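Local structure of Peptide/nickel transport system substrate-binding protein (Listeria monocytogenes serotype 1/2a, 5KZT) at residues A[269-281]-A[413-427]. The protein binds peptides as the solute-binding protein OppA and probably delivers them to a peptide transporter for uptake. Sequence-based numbering, arbitrary orientation.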
loop_
_atom_site.group_PDB
_atom_site.type_symbol
_atom_site.label_atom_id
_atom_site.label_comp_id
_atom_site.label_asym_id
_atom_site.label_seq_id
_atom_site.Cartn_x
_atom_site.Cartn_y
_atom_site.Cartn_z
ATOM N N ASN A 269 11.647 0.400 2.206
ATOM C CA ASN A 269 10.294 0.662 1.749
ATOM C C ASN A 269 9.468 1.528 2.735
ATOM O O ASN A 269 8.347 1.883 2.420
ATOM C CB ASN A 269 9.594 -0.687 1.478
ATOM C CG ASN A 269 10.314 -1.531 0.407
ATOM O OD1 ASN A 269 11.146 -2.375 0.723
ATOM N ND2 ASN A 269 10.005 -1.290 -0.856
ATOM N N SER A 270 10.005 1.829 3.927
ATOM C CA SER A 270 9.243 2.476 5.034
ATOM C C SER A 270 7.860 1.834 5.264
ATOM O O SER A 270 6.890 2.521 5.581
ATOM C CB SER A 270 9.084 3.989 4.798
ATOM O OG SER A 270 10.343 4.644 4.776
ATOM N N SER A 271 7.818 0.515 5.125
ATOM C CA SER A 271 6.600 -0.265 5.233
ATOM C C SER A 271 6.720 -1.158 6.450
ATOM O O SER A 271 7.836 -1.549 6.830
ATOM C CB SER A 271 6.409 -1.084 3.962
ATOM O OG SER A 271 6.232 -0.201 2.864
ATOM N N THR A 272 5.577 -1.455 7.066
ATOM C CA THR A 272 5.519 -2.305 8.246
ATOM C C THR A 272 4.671 -3.535 7.940
ATOM O O THR A 272 3.558 -3.410 7.407
ATOM C CB THR A 272 4.884 -1.541 9.406
ATOM O OG1 THR A 272 5.676 -0.373 9.669
ATOM C CG2 THR A 272 4.799 -2.424 10.663
ATOM N N PHE A 273 5.214 -4.710 8.260
ATOM C CA PHE A 273 4.497 -5.964 8.165
ATOM C C PHE A 273 4.080 -6.377 9.568
ATOM O O PHE A 273 4.853 -6.244 10.522
ATOM C CB PHE A 273 5.353 -7.032 7.488
ATOM C CG PHE A 273 5.190 -7.050 5.999
ATOM C CD1 PHE A 273 5.794 -6.074 5.218
ATOM C CD2 PHE A 273 4.364 -7.976 5.392
ATOM C CE1 PHE A 273 5.625 -6.060 3.841
ATOM C CE2 PHE A 273 4.201 -7.977 4.019
ATOM C CZ PHE A 273 4.824 -7.016 3.242
ATOM N N TYR A 274 2.834 -6.813 9.692
ATOM C CA TYR A 274 2.249 -7.055 10.988
ATOM C C TYR A 274 1.287 -8.205 10.896
ATOM O O TYR A 274 0.754 -8.499 9.826
ATOM C CB TYR A 274 1.547 -5.814 11.533
ATOM C CG TYR A 274 0.569 -5.154 10.580
ATOM C CD1 TYR A 274 1.009 -4.173 9.698
ATOM C CD2 TYR A 274 -0.785 -5.501 10.561
ATOM C CE1 TYR A 274 0.147 -3.546 8.819
ATOM C CE2 TYR A 274 -1.666 -4.876 9.673
ATOM C CZ TYR A 274 -1.188 -3.897 8.811
ATOM O OH TYR A 274 -2.005 -3.258 7.915
ATOM N N ILE A 275 1.063 -8.823 12.047
ATOM C CA ILE A 275 0.044 -9.849 12.203
ATOM C C ILE A 275 -1.298 -9.154 12.442
ATOM O O ILE A 275 -1.421 -8.348 13.377
ATOM C CB ILE A 275 0.331 -10.772 13.411
ATOM C CG1 ILE A 275 1.736 -11.378 13.345
ATOM C CG2 ILE A 275 -0.739 -11.859 13.520
ATOM C CD1 ILE A 275 1.959 -12.355 12.224
ATOM N N LYS A 276 -2.300 -9.492 11.637
ATOM C CA LYS A 276 -3.690 -9.116 11.909
ATOM C C LYS A 276 -4.453 -10.215 12.657
ATOM O O LYS A 276 -4.422 -11.379 12.273
ATOM C CB LYS A 276 -4.406 -8.799 10.602
ATOM C CG LYS A 276 -3.901 -7.542 9.920
ATOM C CD LYS A 276 -4.715 -7.182 8.690
ATOM C CE LYS A 276 -6.044 -6.563 9.048
ATOM N NZ LYS A 276 -6.710 -6.106 7.817
ATOM N N PHE A 277 -5.173 -9.826 13.701
ATOM C CA PHE A 277 -5.974 -10.742 14.517
ATOM C C PHE A 277 -7.450 -10.513 14.229
ATOM O O PHE A 277 -8.040 -9.559 14.751
ATOM C CB PHE A 277 -5.710 -10.458 15.992
ATOM C CG PHE A 277 -4.295 -10.756 16.427
ATOM C CD1 PHE A 277 -3.803 -12.061 16.402
ATOM C CD2 PHE A 277 -3.467 -9.744 16.905
ATOM C CE1 PHE A 277 -2.502 -12.341 16.812
ATOM C CE2 PHE A 277 -2.163 -10.028 17.327
ATOM C CZ PHE A 277 -1.685 -11.319 17.272
ATOM N N ASN A 278 -8.060 -11.369 13.414
ATOM C CA ASN A 278 -9.490 -11.234 13.129
ATOM C C ASN A 278 -10.292 -11.721 14.321
ATOM O O ASN A 278 -10.206 -12.893 14.706
ATOM C CB ASN A 278 -9.925 -12.009 11.888
ATOM C CG ASN A 278 -11.360 -11.730 11.498
ATOM O OD1 ASN A 278 -11.957 -10.732 11.924
ATOM N ND2 ASN A 278 -11.943 -12.628 10.707
ATOM N N GLN A 279 -11.093 -10.821 14.866
ATOM C CA GLN A 279 -11.898 -11.122 16.047
ATOM C C GLN A 279 -13.268 -11.714 15.751
ATOM O O GLN A 279 -13.944 -12.196 16.676
ATOM C CB GLN A 279 -12.055 -9.868 16.895
ATOM C CG GLN A 279 -10.723 -9.234 17.241
ATOM C CD GLN A 279 -10.815 -8.195 18.332
ATOM O OE1 GLN A 279 -11.740 -8.210 19.145
ATOM N NE2 GLN A 279 -9.826 -7.305 18.385
ATOM N N LYS A 280 -13.699 -11.680 14.492
ATOM C CA LYS A 280 -15.031 -12.179 14.119
ATOM C C LYS A 280 -15.032 -12.688 12.694
ATOM O O LYS A 280 -14.653 -11.963 11.774
ATOM C CB LYS A 280 -16.075 -11.072 14.252
ATOM C CG LYS A 280 -17.485 -11.527 13.916
ATOM C CD LYS A 280 -18.516 -10.509 14.376
ATOM C CE LYS A 280 -18.736 -10.549 15.878
ATOM N NZ LYS A 280 -20.047 -9.924 16.218
ATOM N N ARG A 281 -15.485 -13.924 12.516
ATOM C CA ARG A 281 -15.464 -14.577 11.221
ATOM C C ARG A 281 -16.814 -15.254 11.008
ATOM O O ARG A 281 -17.316 -15.948 11.897
ATOM C CB ARG A 281 -14.335 -15.594 11.201
ATOM C CG ARG A 281 -14.245 -16.396 9.935
ATOM C CD ARG A 281 -13.048 -17.316 9.940
ATOM N NE ARG A 281 -12.895 -17.862 8.602
ATOM C CZ ARG A 281 -11.849 -18.548 8.168
ATOM N NH1 ARG A 281 -10.818 -18.783 8.954
ATOM N NH2 ARG A 281 -11.843 -18.983 6.916
ATOM N N ASP A 413 -9.335 -10.947 3.303
ATOM C CA ASP A 413 -9.205 -9.872 4.292
ATOM C C ASP A 413 -10.458 -8.993 4.286
ATOM O O ASP A 413 -11.105 -8.831 5.336
ATOM C CB ASP A 413 -7.938 -9.042 4.037
ATOM C CG ASP A 413 -7.731 -7.964 5.073
ATOM O OD1 ASP A 413 -7.449 -8.326 6.246
ATOM O OD2 ASP A 413 -7.855 -6.746 4.722
ATOM N N GLN A 414 -10.840 -8.486 3.119
ATOM C CA GLN A 414 -12.059 -7.661 2.995
ATOM C C GLN A 414 -13.308 -8.385 3.514
ATOM O O GLN A 414 -14.165 -7.752 4.135
ATOM C CB GLN A 414 -12.333 -7.222 1.546
ATOM C CG GLN A 414 -11.352 -6.206 0.958
ATOM C CD GLN A 414 -11.369 -4.888 1.728
ATOM O OE1 GLN A 414 -12.442 -4.288 1.908
ATOM N NE2 GLN A 414 -10.197 -4.459 2.239
ATOM N N ASN A 415 -13.393 -9.692 3.250
ATOM C CA ASN A 415 -14.528 -10.526 3.673
ATOM C C ASN A 415 -14.468 -10.995 5.137
ATOM O O ASN A 415 -15.411 -11.623 5.619
ATOM C CB ASN A 415 -14.642 -11.776 2.773
ATOM C CG ASN A 415 -14.992 -11.447 1.330
ATOM O OD1 ASN A 415 -15.548 -10.388 1.027
ATOM N ND2 ASN A 415 -14.679 -12.372 0.426
ATOM N N GLN A 416 -13.375 -10.698 5.842
ATOM C CA GLN A 416 -13.108 -11.253 7.172
ATOM C C GLN A 416 -13.143 -12.774 7.235
ATOM O O GLN A 416 -13.514 -13.368 8.246
ATOM C CB GLN A 416 -14.018 -10.610 8.227
ATOM C CG GLN A 416 -13.415 -9.329 8.731
ATOM C CD GLN A 416 -14.270 -8.603 9.715
ATOM O OE1 GLN A 416 -15.008 -7.711 9.348
ATOM N NE2 GLN A 416 -14.150 -8.961 10.985
ATOM N N ASP A 417 -12.702 -13.405 6.159
ATOM C CA ASP A 417 -12.726 -14.842 6.049
ATOM C C ASP A 417 -11.308 -15.331 6.294
ATOM O O ASP A 417 -10.645 -15.845 5.404
ATOM C CB ASP A 417 -13.273 -15.217 4.664
ATOM C CG ASP A 417 -13.738 -16.639 4.572
ATOM O OD1 ASP A 417 -14.261 -17.204 5.571
ATOM O OD2 ASP A 417 -13.613 -17.212 3.463
ATOM N N TYR A 418 -10.851 -15.156 7.523
ATOM C CA TYR A 418 -9.504 -15.545 7.945
ATOM C C TYR A 418 -9.479 -15.524 9.482
ATOM O O TYR A 418 -10.390 -14.971 10.111
ATOM C CB TYR A 418 -8.431 -14.606 7.328
ATOM C CG TYR A 418 -8.346 -13.226 7.944
ATOM C CD1 TYR A 418 -9.251 -12.233 7.576
ATOM C CD2 TYR A 418 -7.357 -12.908 8.884
ATOM C CE1 TYR A 418 -9.226 -10.968 8.161
ATOM C CE2 TYR A 418 -7.282 -11.622 9.436
ATOM C CZ TYR A 418 -8.226 -10.661 9.066
ATOM O OH TYR A 418 -8.209 -9.409 9.608
ATOM N N ASP A 419 -8.485 -16.159 10.092
ATOM C CA ASP A 419 -8.326 -16.115 11.548
ATOM C C ASP A 419 -7.275 -15.079 11.934
ATOM O O ASP A 419 -7.529 -14.144 12.700
ATOM C CB ASP A 419 -7.906 -17.478 12.091
ATOM C CG ASP A 419 -8.942 -18.548 11.887
ATOM O OD1 ASP A 419 -10.144 -18.244 11.693
ATOM O OD2 ASP A 419 -8.539 -19.728 11.951
ATOM N N PHE A 420 -6.079 -15.279 11.406
ATOM C CA PHE A 420 -5.005 -14.317 11.520
ATOM C C PHE A 420 -4.129 -14.407 10.282
ATOM O O PHE A 420 -4.158 -15.423 9.579
ATOM C CB PHE A 420 -4.257 -14.379 12.870
ATOM C CG PHE A 420 -3.406 -15.613 13.120
ATOM C CD1 PHE A 420 -3.827 -16.891 12.811
ATOM C CD2 PHE A 420 -2.182 -15.474 13.767
ATOM C CE1 PHE A 420 -3.026 -18.000 13.089
ATOM C CE2 PHE A 420 -1.381 -16.577 14.057
ATOM C CZ PHE A 420 -1.806 -17.842 13.721
ATOM N N SER A 421 -3.383 -13.337 10.011
ATOM C CA SER A 421 -2.688 -13.216 8.742
ATOM C C SER A 421 -1.467 -12.337 8.834
ATOM O O SER A 421 -1.320 -11.552 9.776
ATOM C CB SER A 421 -3.641 -12.635 7.690
ATOM O OG SER A 421 -3.937 -11.257 7.944
ATOM N N MET A 422 -0.597 -12.492 7.847
ATOM C CA MET A 422 0.579 -11.649 7.683
ATOM C C MET A 422 0.152 -10.557 6.719
ATOM O O MET A 422 -0.164 -10.849 5.566
ATOM C CB MET A 422 1.718 -12.448 7.072
ATOM C CG MET A 422 2.952 -11.622 6.731
ATOM S SD MET A 422 3.870 -11.152 8.217
ATOM C CE MET A 422 4.698 -12.687 8.533
ATOM N N SER A 423 0.124 -9.318 7.177
ATOM C CA SER A 423 -0.221 -8.203 6.286
ATOM C C SER A 423 0.814 -7.128 6.343
ATOM O O SER A 423 1.654 -7.121 7.215
ATOM C CB SER A 423 -1.577 -7.653 6.640
ATOM O OG SER A 423 -2.520 -8.730 6.740
ATOM N N GLY A 424 0.773 -6.226 5.380
ATOM C CA GLY A 424 1.703 -5.109 5.381
ATOM C C GLY A 424 1.074 -3.849 4.874
ATOM O O GLY A 424 0.144 -3.897 4.052
ATOM N N TRP A 425 1.601 -2.720 5.352
ATOM C CA TRP A 425 1.160 -1.427 4.901
ATOM C C TRP A 425 2.344 -0.565 4.587
ATOM O O TRP A 425 3.260 -0.445 5.405
ATOM C CB TRP A 425 0.293 -0.754 5.959
ATOM C CG TRP A 425 -0.406 0.458 5.464
ATOM C CD1 TRP A 425 -0.080 1.759 5.724
ATOM C CD2 TRP A 425 -1.561 0.491 4.644
ATOM N NE1 TRP A 425 -0.963 2.606 5.106
ATOM C CE2 TRP A 425 -1.893 1.857 4.441
ATOM C CE3 TRP A 425 -2.363 -0.496 4.061
ATOM C CZ2 TRP A 425 -2.994 2.259 3.675
ATOM C CZ3 TRP A 425 -3.452 -0.103 3.292
ATOM C CH2 TRP A 425 -3.762 1.266 3.113
ATOM N N GLY A 426 2.294 0.045 3.409
ATOM C CA GLY A 426 3.222 1.085 2.994
ATOM C C GLY A 426 2.509 2.423 3.006
ATOM O O GLY A 426 1.300 2.499 2.723
ATOM N N PRO A 427 3.234 3.499 3.318
ATOM C CA PRO A 427 2.586 4.793 3.502
ATOM C C PRO A 427 2.109 5.413 2.196
ATOM O O PRO A 427 2.784 5.286 1.184
ATOM C CB PRO A 427 3.684 5.638 4.128
ATOM C CG PRO A 427 4.945 5.054 3.565
ATOM C CD PRO A 427 4.697 3.585 3.477
HETATM O O HOH W 1 -5.736 -4.429 5.536
#
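An antiparallel strand pair at the peptide-binding site of this OppA joins 269-277 to 420-425, their axes at 153°. Paired backbone bonds at Thr272-Trp425, Tyr274-Ser423 and Lys276-Ser421 set the register. Phe273 and Gly424 form a non-hydrogen-bonded pair, CA atoms 4.0 Å apart, and the glycine CA sits over the ring centre, a CH-pi contact 3.9 Å from the centroid. On the face carrying Tyr274, the Lys276 chain passes Ser423 OG and bends at chi3 (76°), bringing NZ 2.8 Å from Asp413 OD1, a salt bridge on the syn lone pair; a water accepts from Lys276 NZ and lies near Asp413 OD2. Asn278 lays CB over the Tyr418 ring, ND2 donates to Tyr418 O (2.9 Å), and OD1 accepts from Gln416 NE2 (3.0 Å), which also bonds Ser449 OG, and from Lys280 N, an Asx turn. Asp419 OD1 salt-bridges Arg281 NH1 at 2.9 Å, in the guanidinium plane, with NH1 above the carboxylate plane; Asp417 OD1 completes the network, 3.3 Å from Arg281 NH2. Gly424 and Gly426 make backbone hydrogen bonds with the bound peptide. Strand 491-503 flanks 269-277, strand 367-374 runs parallel beside 420-425, and helix 291-299 packs on Phe277 and Phe420.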